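Local coordinates for fructosyl amine: oxygen oxidoreductase (Aspergillus fumigatus, PDB 3DJE), which uses FAD and molecular oxygen to oxidise fructosyl amino acids, thereby releasing the attached sugar in a deglycation reaction, at residues S20-L25 with V33-P38; N52-S57 with T94-S99; I254-N259 with F264-D269. One frame throughout, in Å; residues are numbered along the deposited sequence.

Overall arrangement
The three contacts follow one another along the chain. Interactions 1 and 2 lie at the two ends of FAD, and interaction 3 lines the FSA pocket beside the flavin end. The centre of interaction 1 is about 28 Å from that of interaction 2 and about 31 Å from that of interaction 3. The latter two, with centres about 8 Å apart, touch where strands 96-100 and 256-259 run as neighbours in one mixed sheet. The adenosine end is thus held by the Rossmann-type unit of interaction 1, while the flavin end and the substrate pocket are built together on the other side of the chain's centre, with V54 common to both.

Interaction 1. Residues S20-L25 with V33-P38; sequences STALHL and VTVLDP. With FAD (flavin-adenine dinucleotide), chain C.
The first beta-alpha-beta unit of the Rossmann-type FAD-binding fold brings A22 and L25 of helix 16-27 down onto V33 and V35 of strand 33-37. The contact is wholly apolar, with no hydrogen bond between the segments. A22 CB faces V35 CG2 at 3.9 Å, a methyl-to-methyl touch in which the small alanine brings the helix close to the strand. One helical turn on, L25 CD1 meets the two branches of V33, lying 4.0 Å from CG1 with CG2 scarcely farther, and the two side chains cross obliquely. The leucine branch gets there because its CG lies anti to the carbonyl carbon (chi1 -77°).

Beyond this hydrophobic patch the strand ends in the polar group that it presents to the cofactor. D37, an FAD-binding residue, has CG anti to its backbone N (chi1 -162°), and each carboxylate oxygen takes one ribose hydroxyl: FAD O2B donates to D37 OD1 at 2.7 Å and FAD O3B donates to D37 OD2, also at 2.7 Å. The carboxylate is itself fixed by backbone amides, A14 N binding OD2 and Y39 N binding OD1, which would help to hold the negative group in place. Next to it the proline ring packs against the adenine, P38 CD lying 3.2 Å from FAD N3A. An acidic residue at the end of the second strand, gripping the adenosine ribose, is a hallmark of this dinucleotide-binding fold, and the glycines G13, G15 and G18 are consistent with its GxGxxG loop.

Strand 9-12 runs beside strand 33-37 in the parallel sheet and, with I11 and L9, also meets A22 and L25; strand 177-180 flanks the other edge of strand 33-37, and helix 373-382 packs against S20, T21, H24 and L25.

Interaction 2. Residues N52-S57 with T94-S99; sequences NKVISS and TGLLMS. With FAD (flavin-adenine dinucleotide), chain C.
With its CG anti to the backbone N (chi1 166°), L96 extends CD2 toward strand 53-55, where V54 holds CG1 anti to its own N (chi1 -175°). L96 CD2 reaches S56 CB at 3.6 Å and V54 CG1 at 4.1 Å, and the V54 and L96 side chains cross at about a right angle. The two segments share no hydrogen bond.

The backbone of V54 meanwhile reads the pyrimidine edge of the flavin through a pair of bonds: V54 N donates to FAD O4 at 2.7 Å, and FAD N3 donates to V54 O at 3.0 Å with a nearly straight geometry (167°). Together they fix the rotation of the ring system in its plane. K53, its chain bent at chi2, runs over the isoalloxazine, placing CD 3.5 Å from FAD C4X. Its NZ lies above the ring 3.3 Å from FAD C9A, held by a salt bridge to D50 and a hydrogen bond to A47 O, with a weak bond to FAD O2'.

V54 also touches FSA, as does S56, and V54 packs on F258. The arrangement belongs to the flavin site of an MSOX/MTOX-family oxidase, where one strand supports the cofactor and lines the substrate pocket.

Interaction 3. Residues I254-N259 with F264-D269; sequences IPVIFN and FFFEPD. With FSA (1-S-(carboxymethyl)-1-thio-beta-D-fructopyranose), chain D.
I257 O is approached by two groups of the facing strand: F265 N donates a hydrogen bond to it at 3.1 Å, and F264 CA makes a CA-H...O contact of the same length. In this beta hairpin of strands 256-259 and 263-265, the antiparallel hydrogen-bonded pair I257 and F265 is completed by I257 N, which donates to F265 O at 3.2 Å. Farther from the turn the direct pairing gives way to a water, which donates to I254 O at 2.7 Å and accepts from E267 N at 2.9 Å.

Aromatic rings cover both faces of the hairpin. On one, F258 and F264 of the non-hydrogen-bonded pair form an offset stack, with centroids 4.3 Å apart and planes tilted by only 9°; F264 CB also lies over the F258 ring in a CH-pi contact. On the other, F265 turns its ring back over I257, with CG between the backbone N and the carbonyl carbon (chi1 58°), and I257 CB sits above the ring face, 3.7 Å from F265 CZ. V256 and F266 lie side by side, V256 CG2 resting against F266 CD1, and both also pack on V54.

The stacked pair forms part of the substrate pocket. F258 CZ lies 3.5 Å from FSA O3, near the plane of its ring, so the ligand meets ring edges here. Strand 96-100 flanks strand 256-259, and strand 274-289 flanks strand 263-265. The F264 edge comes closest to the ligand where F264 CZ approaches FSA O2 at 3.3 Å, in the plane of the ring.

Interaction 1. Residues S20-L25 with V33-P38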
# COMPACT_ATOMS: atom_id res chain seq x y z
N SER A 20 -5.04 -10.12 5.75
CA SER A 20 -4.13 -11.23 5.42
C SER A 20 -3.86 -12.10 6.65
O SER A 20 -3.89 -13.36 6.60
CB SER A 20 -2.79 -10.70 4.89
OG SER A 20 -2.09 -11.77 4.28
N THR A 21 -3.61 -11.43 7.78
CA THR A 21 -3.36 -12.11 9.03
C THR A 21 -4.58 -12.94 9.47
O THR A 21 -4.44 -14.10 9.86
CB THR A 21 -2.92 -11.12 10.12
OG1 THR A 21 -1.74 -10.44 9.68
CG2 THR A 21 -2.57 -11.88 11.40
N ALA A 22 -5.78 -12.35 9.38
CA ALA A 22 -7.01 -13.05 9.73
C ALA A 22 -7.19 -14.32 8.89
O ALA A 22 -7.48 -15.40 9.42
CB ALA A 22 -8.21 -12.13 9.56
N LEU A 23 -6.96 -14.19 7.59
CA LEU A 23 -7.07 -15.30 6.65
C LEU A 23 -6.10 -16.41 7.00
O LEU A 23 -6.49 -17.59 7.07
CB LEU A 23 -6.84 -14.81 5.22
CG LEU A 23 -6.88 -15.92 4.16
CD1 LEU A 23 -8.27 -16.58 4.11
CD2 LEU A 23 -6.46 -15.35 2.80
N HIS A 24 -4.84 -16.04 7.23
CA HIS A 24 -3.82 -17.05 7.52
C HIS A 24 -3.98 -17.69 8.89
O HIS A 24 -3.74 -18.89 9.03
CB HIS A 24 -2.43 -16.52 7.23
CG HIS A 24 -2.17 -16.40 5.77
ND1 HIS A 24 -1.96 -17.51 4.97
CD2 HIS A 24 -2.13 -15.33 4.95
CE1 HIS A 24 -1.77 -17.11 3.72
NE2 HIS A 24 -1.88 -15.80 3.68
N LEU A 25 -4.47 -16.94 9.87
CA LEU A 25 -4.78 -17.56 11.16
C LEU A 25 -5.86 -18.63 10.95
O LEU A 25 -5.73 -19.75 11.47
CB LEU A 25 -5.28 -16.53 12.18
CG LEU A 25 -4.19 -15.66 12.82
CD1 LEU A 25 -4.84 -14.48 13.55
CD2 LEU A 25 -3.27 -16.42 13.78
N VAL A 33 -10.73 -15.83 16.52
CA VAL A 33 -10.06 -14.60 16.06
C VAL A 33 -11.10 -13.52 15.88
O VAL A 33 -12.16 -13.76 15.28
CB VAL A 33 -9.36 -14.85 14.70
CG1 VAL A 33 -8.65 -13.58 14.20
CG2 VAL A 33 -8.39 -16.03 14.79
N THR A 34 -10.81 -12.33 16.41
CA THR A 34 -11.68 -11.17 16.23
C THR A 34 -10.89 -10.05 15.58
O THR A 34 -9.75 -9.78 15.97
CB THR A 34 -12.25 -10.68 17.59
OG1 THR A 34 -12.99 -11.75 18.20
CG2 THR A 34 -13.20 -9.51 17.39
N VAL A 35 -11.50 -9.40 14.60
CA VAL A 35 -10.87 -8.26 13.93
C VAL A 35 -11.72 -7.01 14.16
O VAL A 35 -12.94 -7.05 13.95
CB VAL A 35 -10.70 -8.49 12.40
CG1 VAL A 35 -9.89 -7.34 11.76
CG2 VAL A 35 -10.00 -9.83 12.12
N LEU A 36 -11.05 -5.92 14.54
CA LEU A 36 -11.72 -4.63 14.82
C LEU A 36 -11.31 -3.56 13.82
O LEU A 36 -10.13 -3.34 13.59
CB LEU A 36 -11.33 -4.13 16.22
CG LEU A 36 -11.62 -5.05 17.42
CD1 LEU A 36 -10.99 -4.45 18.68
CD2 LEU A 36 -13.12 -5.24 17.60
N ASP A 37 -12.29 -2.86 13.27
CA ASP A 37 -11.98 -1.74 12.35
C ASP A 37 -13.11 -0.70 12.41
O ASP A 37 -14.27 -1.08 12.45
CB ASP A 37 -11.83 -2.30 10.92
CG ASP A 37 -11.11 -1.36 9.98
OD1 ASP A 37 -11.65 -0.28 9.67
OD2 ASP A 37 -9.99 -1.70 9.53
N PRO A 38 -12.77 0.61 12.42
CA PRO A 38 -13.77 1.67 12.50
C PRO A 38 -14.61 1.85 11.23
O PRO A 38 -15.61 2.58 11.25
CB PRO A 38 -12.93 2.94 12.77
CG PRO A 38 -11.60 2.65 12.22
CD PRO A 38 -11.40 1.15 12.41
PA FAD C . -4.30 -0.41 5.52
O1A FAD C . -4.70 -1.35 4.46
O2A FAD C . -4.42 1.06 5.25
O5B FAD C . -5.15 -0.85 6.78
C5B FAD C . -5.16 -0.12 8.00
C4B FAD C . -6.49 -0.44 8.70
O4B FAD C . -6.33 0.14 10.01
C3B FAD C . -7.61 0.35 7.99
O3B FAD C . -8.63 -0.54 7.49
C2B FAD C . -8.14 1.24 9.13
O2B FAD C . -9.60 1.38 9.10
C1B FAD C . -7.62 0.50 10.39
N9A FAD C . -7.74 1.43 11.56
C8A FAD C . -7.48 2.75 11.60
N7A FAD C . -7.78 3.21 12.84
C5A FAD C . -8.23 2.18 13.56
C6A FAD C . -8.70 2.04 14.87
N6A FAD C . -8.77 3.12 15.68
N1A FAD C . -9.08 0.82 15.30
C2A FAD C . -9.03 -0.25 14.50
N3A FAD C . -8.59 -0.15 13.24
C4A FAD C . -8.19 1.05 12.76
N1 FAD C . 1.27 -1.23 -2.78
C2 FAD C . 1.56 -2.16 -3.77
O2 FAD C . 2.00 -3.28 -3.50
N3 FAD C . 1.35 -1.81 -5.11
C4 FAD C . 0.88 -0.55 -5.47
O4 FAD C . 0.70 -0.28 -6.66
C4X FAD C . 0.61 0.38 -4.46
N5 FAD C . 0.15 1.66 -4.79
C5X FAD C . -0.28 2.51 -3.78
C6 FAD C . -0.93 3.69 -4.14
C7 FAD C . -1.42 4.54 -3.15
C7M FAD C . -2.10 5.84 -3.60
C8 FAD C . -1.28 4.21 -1.81
C8M FAD C . -1.89 5.13 -0.72
C9 FAD C . -0.64 3.02 -1.45
C9A FAD C . -0.15 2.15 -2.44
N10 FAD C . 0.52 0.95 -2.12
C10 FAD C . 0.81 0.03 -3.13
C1' FAD C . 0.88 0.65 -0.73
C2' FAD C . -0.19 -0.24 -0.09
O2' FAD C . -1.50 0.22 -0.47
C3' FAD C . -0.03 -0.22 1.43
O3' FAD C . 1.36 -0.41 1.76
C4' FAD C . -0.83 -1.32 2.12
O4' FAD C . -2.16 -1.41 1.60
C5' FAD C . -0.89 -1.03 3.62
O5' FAD C . -1.59 -2.09 4.29
P FAD C . -1.87 -1.99 5.87
O1P FAD C . -0.58 -1.73 6.57
O2P FAD C . -2.68 -3.18 6.20
O3P FAD C . -2.81 -0.69 6.04

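Interaction 2. Residues N52-S57 with T94-S99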
# COMPACT_ATOMS: atom_id res chain seq x y z
N ASN A 52 -7.18 -0.71 -8.33
CA ASN A 52 -6.01 -1.40 -8.83
C ASN A 52 -4.76 -1.03 -8.09
O ASN A 52 -4.61 0.10 -7.60
CB ASN A 52 -5.81 -1.18 -10.33
CG ASN A 52 -6.14 0.24 -10.76
OD1 ASN A 52 -5.78 1.21 -10.07
ND2 ASN A 52 -6.83 0.37 -11.88
N LYS A 53 -3.88 -2.01 -8.00
CA LYS A 53 -2.53 -1.83 -7.46
C LYS A 53 -1.55 -2.57 -8.36
O LYS A 53 -1.89 -3.59 -8.98
CB LYS A 53 -2.41 -2.40 -6.03
CG LYS A 53 -3.28 -1.72 -4.97
CD LYS A 53 -2.81 -0.32 -4.59
CE LYS A 53 -3.52 0.10 -3.32
NZ LYS A 53 -3.35 1.54 -2.97
N VAL A 54 -0.32 -2.06 -8.42
CA VAL A 54 0.72 -2.72 -9.21
C VAL A 54 1.22 -3.97 -8.48
O VAL A 54 1.50 -3.92 -7.28
CB VAL A 54 1.92 -1.79 -9.46
CG1 VAL A 54 2.92 -2.47 -10.40
CG2 VAL A 54 1.48 -0.48 -10.08
N ILE A 55 1.36 -5.06 -9.23
CA ILE A 55 1.99 -6.28 -8.73
C ILE A 55 3.24 -6.53 -9.57
O ILE A 55 3.15 -6.82 -10.76
CB ILE A 55 1.03 -7.50 -8.85
CG1 ILE A 55 -0.35 -7.18 -8.24
CG2 ILE A 55 1.69 -8.77 -8.27
CD1 ILE A 55 -0.34 -6.81 -6.76
N SER A 56 4.40 -6.39 -8.93
CA SER A 56 5.69 -6.58 -9.61
C SER A 56 6.78 -6.92 -8.61
O SER A 56 6.62 -6.72 -7.41
CB SER A 56 6.07 -5.31 -10.37
OG SER A 56 6.78 -4.43 -9.52
N SER A 57 7.91 -7.42 -9.13
CA SER A 57 9.03 -7.86 -8.29
C SER A 57 10.14 -6.81 -8.07
O SER A 57 11.25 -7.16 -7.66
CB SER A 57 9.64 -9.13 -8.89
OG SER A 57 10.04 -8.90 -10.23
N THR A 94 -0.80 -7.92 -17.24
CA THR A 94 -0.87 -7.03 -18.42
C THR A 94 0.50 -6.60 -18.89
O THR A 94 0.62 -5.98 -19.96
CB THR A 94 -1.58 -5.69 -18.08
OG1 THR A 94 -0.93 -5.09 -16.94
CG2 THR A 94 -3.06 -5.93 -17.77
N GLY A 95 1.52 -6.87 -18.08
CA GLY A 95 2.80 -6.24 -18.26
C GLY A 95 2.87 -4.84 -17.64
O GLY A 95 1.85 -4.27 -17.21
N LEU A 96 4.08 -4.29 -17.62
CA LEU A 96 4.37 -3.08 -16.87
C LEU A 96 5.53 -2.34 -17.48
O LEU A 96 6.59 -2.93 -17.71
CB LEU A 96 4.73 -3.45 -15.42
CG LEU A 96 5.39 -2.40 -14.52
CD1 LEU A 96 4.43 -1.25 -14.25
CD2 LEU A 96 5.84 -3.04 -13.21
N LEU A 97 5.34 -1.05 -17.72
CA LEU A 97 6.43 -0.17 -18.14
C LEU A 97 6.93 0.53 -16.89
O LEU A 97 6.14 1.14 -16.17
CB LEU A 97 5.92 0.88 -19.15
CG LEU A 97 6.94 2.00 -19.40
CD1 LEU A 97 8.06 1.46 -20.30
CD2 LEU A 97 6.31 3.24 -19.97
N MSE A 98 8.25 0.45 -16.65
CA MSE A 98 8.91 1.22 -15.58
C MSE A 98 9.91 2.18 -16.23
O MSE A 98 10.78 1.74 -16.97
CB MSE A 98 9.64 0.27 -14.63
CG MSE A 98 8.70 -0.59 -13.79
SE MSE A 98 7.76 0.54 -12.54
CE MSE A 98 9.28 1.09 -11.43
N SER A 99 9.78 3.47 -15.94
CA SER A 99 10.56 4.49 -16.66
C SER A 99 10.94 5.65 -15.75
O SER A 99 10.44 5.75 -14.63
CB SER A 99 9.78 5.01 -17.86
OG SER A 99 8.56 5.59 -17.45
PA FAD C . -4.30 -0.41 5.52
O1A FAD C . -4.70 -1.35 4.46
O2A FAD C . -4.42 1.06 5.25
O5B FAD C . -5.15 -0.85 6.78
C5B FAD C . -5.16 -0.12 8.00
C4B FAD C . -6.49 -0.44 8.70
O4B FAD C . -6.33 0.14 10.01
C3B FAD C . -7.61 0.35 7.99
O3B FAD C . -8.63 -0.54 7.49
C2B FAD C . -8.14 1.24 9.13
O2B FAD C . -9.60 1.38 9.10
C1B FAD C . -7.62 0.50 10.39
N9A FAD C . -7.74 1.43 11.56
C8A FAD C . -7.48 2.75 11.60
N7A FAD C . -7.78 3.21 12.84
C5A FAD C . -8.23 2.18 13.56
C6A FAD C . -8.70 2.04 14.87
N6A FAD C . -8.77 3.12 15.68
N1A FAD C . -9.08 0.82 15.30
C2A FAD C . -9.03 -0.25 14.50
N3A FAD C . -8.59 -0.15 13.24
C4A FAD C . -8.19 1.05 12.76
N1 FAD C . 1.27 -1.23 -2.78
C2 FAD C . 1.56 -2.16 -3.77
O2 FAD C . 2.00 -3.28 -3.50
N3 FAD C . 1.35 -1.81 -5.11
C4 FAD C . 0.88 -0.55 -5.47
O4 FAD C . 0.70 -0.28 -6.66
C4X FAD C . 0.61 0.38 -4.46
N5 FAD C . 0.15 1.66 -4.79
C5X FAD C . -0.28 2.51 -3.78
C6 FAD C . -0.93 3.69 -4.14
C7 FAD C . -1.42 4.54 -3.15
C7M FAD C . -2.10 5.84 -3.60
C8 FAD C . -1.28 4.21 -1.81
C8M FAD C . -1.89 5.13 -0.72
C9 FAD C . -0.64 3.02 -1.45
C9A FAD C . -0.15 2.15 -2.44
N10 FAD C . 0.52 0.95 -2.12
C10 FAD C . 0.81 0.03 -3.13
C1' FAD C . 0.88 0.65 -0.73
C2' FAD C . -0.19 -0.24 -0.09
O2' FAD C . -1.50 0.22 -0.47
C3' FAD C . -0.03 -0.22 1.43
O3' FAD C . 1.36 -0.41 1.76
C4' FAD C . -0.83 -1.32 2.12
O4' FAD C . -2.16 -1.41 1.60
C5' FAD C . -0.89 -1.03 3.62
O5' FAD C . -1.59 -2.09 4.29
P FAD C . -1.87 -1.99 5.87
O1P FAD C . -0.58 -1.73 6.57
O2P FAD C . -2.68 -3.18 6.20
O3P FAD C . -2.81 -0.69 6.04

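Interaction 3. Residues I254-N259 with F264-D269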
# COMPACT_ATOMS: atom_id res chain seq x y z
N ILE A 254 -4.37 -2.61 -21.72
CA ILE A 254 -3.09 -1.91 -21.84
C ILE A 254 -2.22 -2.23 -20.62
O ILE A 254 -2.74 -2.51 -19.53
CB ILE A 254 -3.24 -0.36 -22.00
CG1 ILE A 254 -3.97 0.26 -20.81
CG2 ILE A 254 -3.90 -0.01 -23.35
CD1 ILE A 254 -3.88 1.79 -20.75
N PRO A 255 -0.89 -2.21 -20.80
CA PRO A 255 -0.03 -2.46 -19.65
C PRO A 255 -0.08 -1.31 -18.65
O PRO A 255 -0.53 -0.22 -19.00
CB PRO A 255 1.37 -2.56 -20.26
CG PRO A 255 1.29 -1.78 -21.53
CD PRO A 255 -0.11 -1.99 -22.04
N VAL A 256 0.35 -1.56 -17.42
CA VAL A 256 0.52 -0.47 -16.46
C VAL A 256 1.64 0.42 -16.97
O VAL A 256 2.71 -0.07 -17.34
CB VAL A 256 0.90 -1.02 -15.08
CG1 VAL A 256 1.10 0.12 -14.09
CG2 VAL A 256 -0.18 -1.99 -14.59
N ILE A 257 1.38 1.73 -17.01
CA ILE A 257 2.36 2.72 -17.47
C ILE A 257 2.85 3.49 -16.25
O ILE A 257 2.06 4.14 -15.58
CB ILE A 257 1.72 3.69 -18.50
CG1 ILE A 257 1.18 2.91 -19.70
CG2 ILE A 257 2.72 4.79 -18.90
CD1 ILE A 257 2.22 2.15 -20.51
N PHE A 258 4.15 3.41 -15.96
CA PHE A 258 4.69 3.91 -14.69
C PHE A 258 5.99 4.66 -14.94
O PHE A 258 6.91 4.12 -15.54
CB PHE A 258 4.91 2.70 -13.77
CG PHE A 258 4.94 3.01 -12.28
CD1 PHE A 258 4.07 2.35 -11.41
CD2 PHE A 258 5.88 3.89 -11.74
CE1 PHE A 258 4.11 2.57 -10.03
CE2 PHE A 258 5.91 4.13 -10.34
CZ PHE A 258 5.02 3.46 -9.49
N ASN A 259 6.04 5.93 -14.54
CA ASN A 259 7.29 6.68 -14.54
C ASN A 259 7.51 7.17 -13.13
O ASN A 259 6.65 7.86 -12.56
CB ASN A 259 7.24 7.85 -15.54
CG ASN A 259 8.54 8.64 -15.59
OD1 ASN A 259 9.00 9.18 -14.58
ND2 ASN A 259 9.12 8.76 -16.79
N PHE A 264 1.68 7.26 -12.67
CA PHE A 264 1.28 6.03 -13.30
C PHE A 264 -0.22 5.92 -13.46
O PHE A 264 -0.99 6.64 -12.82
CB PHE A 264 1.84 4.81 -12.54
CG PHE A 264 1.41 4.74 -11.09
CD1 PHE A 264 0.26 4.04 -10.71
CD2 PHE A 264 2.20 5.34 -10.10
CE1 PHE A 264 -0.11 3.95 -9.35
CE2 PHE A 264 1.84 5.26 -8.75
CZ PHE A 264 0.67 4.56 -8.37
N PHE A 265 -0.62 5.00 -14.33
CA PHE A 265 -2.03 4.71 -14.54
C PHE A 265 -2.23 3.29 -15.07
O PHE A 265 -1.26 2.62 -15.47
CB PHE A 265 -2.68 5.76 -15.45
CG PHE A 265 -2.03 5.90 -16.80
CD1 PHE A 265 -2.35 5.01 -17.82
CD2 PHE A 265 -1.12 6.93 -17.05
CE1 PHE A 265 -1.76 5.13 -19.08
CE2 PHE A 265 -0.51 7.05 -18.32
CZ PHE A 265 -0.84 6.16 -19.33
N PHE A 266 -3.50 2.88 -15.11
CA PHE A 266 -3.90 1.51 -15.42
C PHE A 266 -4.99 1.50 -16.49
O PHE A 266 -5.66 2.51 -16.71
CB PHE A 266 -4.51 0.87 -14.18
CG PHE A 266 -3.60 0.83 -12.98
CD1 PHE A 266 -2.92 -0.34 -12.65
CD2 PHE A 266 -3.45 1.95 -12.15
CE1 PHE A 266 -2.07 -0.39 -11.53
CE2 PHE A 266 -2.61 1.91 -11.03
CZ PHE A 266 -1.93 0.73 -10.72
N GLU A 267 -5.20 0.34 -17.11
CA GLU A 267 -6.40 0.15 -17.92
C GLU A 267 -7.67 0.46 -17.11
O GLU A 267 -7.69 0.31 -15.87
CB GLU A 267 -6.46 -1.27 -18.50
CG GLU A 267 -6.75 -2.35 -17.47
CD GLU A 267 -6.90 -3.70 -18.11
OE1 GLU A 267 -7.79 -3.85 -18.98
OE2 GLU A 267 -6.14 -4.63 -17.75
N PRO A 268 -8.73 0.91 -17.80
CA PRO A 268 -9.97 1.27 -17.08
C PRO A 268 -10.60 0.11 -16.32
O PRO A 268 -10.55 -1.04 -16.78
CB PRO A 268 -10.91 1.75 -18.20
CG PRO A 268 -10.32 1.23 -19.46
CD PRO A 268 -8.84 1.19 -19.24
N ASP A 269 -11.19 0.40 -15.17
CA ASP A 269 -11.88 -0.65 -14.42
C ASP A 269 -13.14 -1.09 -15.16
O ASP A 269 -13.64 -0.38 -16.05
CB ASP A 269 -12.14 -0.26 -12.94
CG ASP A 269 -13.42 0.57 -12.71
OD1 ASP A 269 -13.94 1.24 -13.62
OD2 ASP A 269 -13.89 0.58 -11.55
OAB FSA D . 4.96 -1.26 -5.11
CAL FSA D . 4.72 -0.88 -6.28
OAA FSA D . 5.09 -1.56 -7.28
CAH FSA D . 4.01 0.42 -6.55
SAK FSA D . 3.71 1.35 -5.08
C1 FSA D . 2.98 2.74 -5.89
C2 FSA D . 3.06 4.00 -5.02
O2 FSA D . 2.08 4.96 -5.46
C3 FSA D . 4.45 4.63 -5.07
O3 FSA D . 4.72 5.12 -6.39
C4 FSA D . 4.62 5.73 -4.02
O4 FSA D . 6.00 6.15 -3.99
C5 FSA D . 4.23 5.25 -2.62
O5 FSA D . 5.18 4.30 -2.12
C6 FSA D . 2.84 4.64 -2.66
O6 FSA D . 2.80 3.60 -3.65
O HOH W 1 -3.20 -1.77 -16.97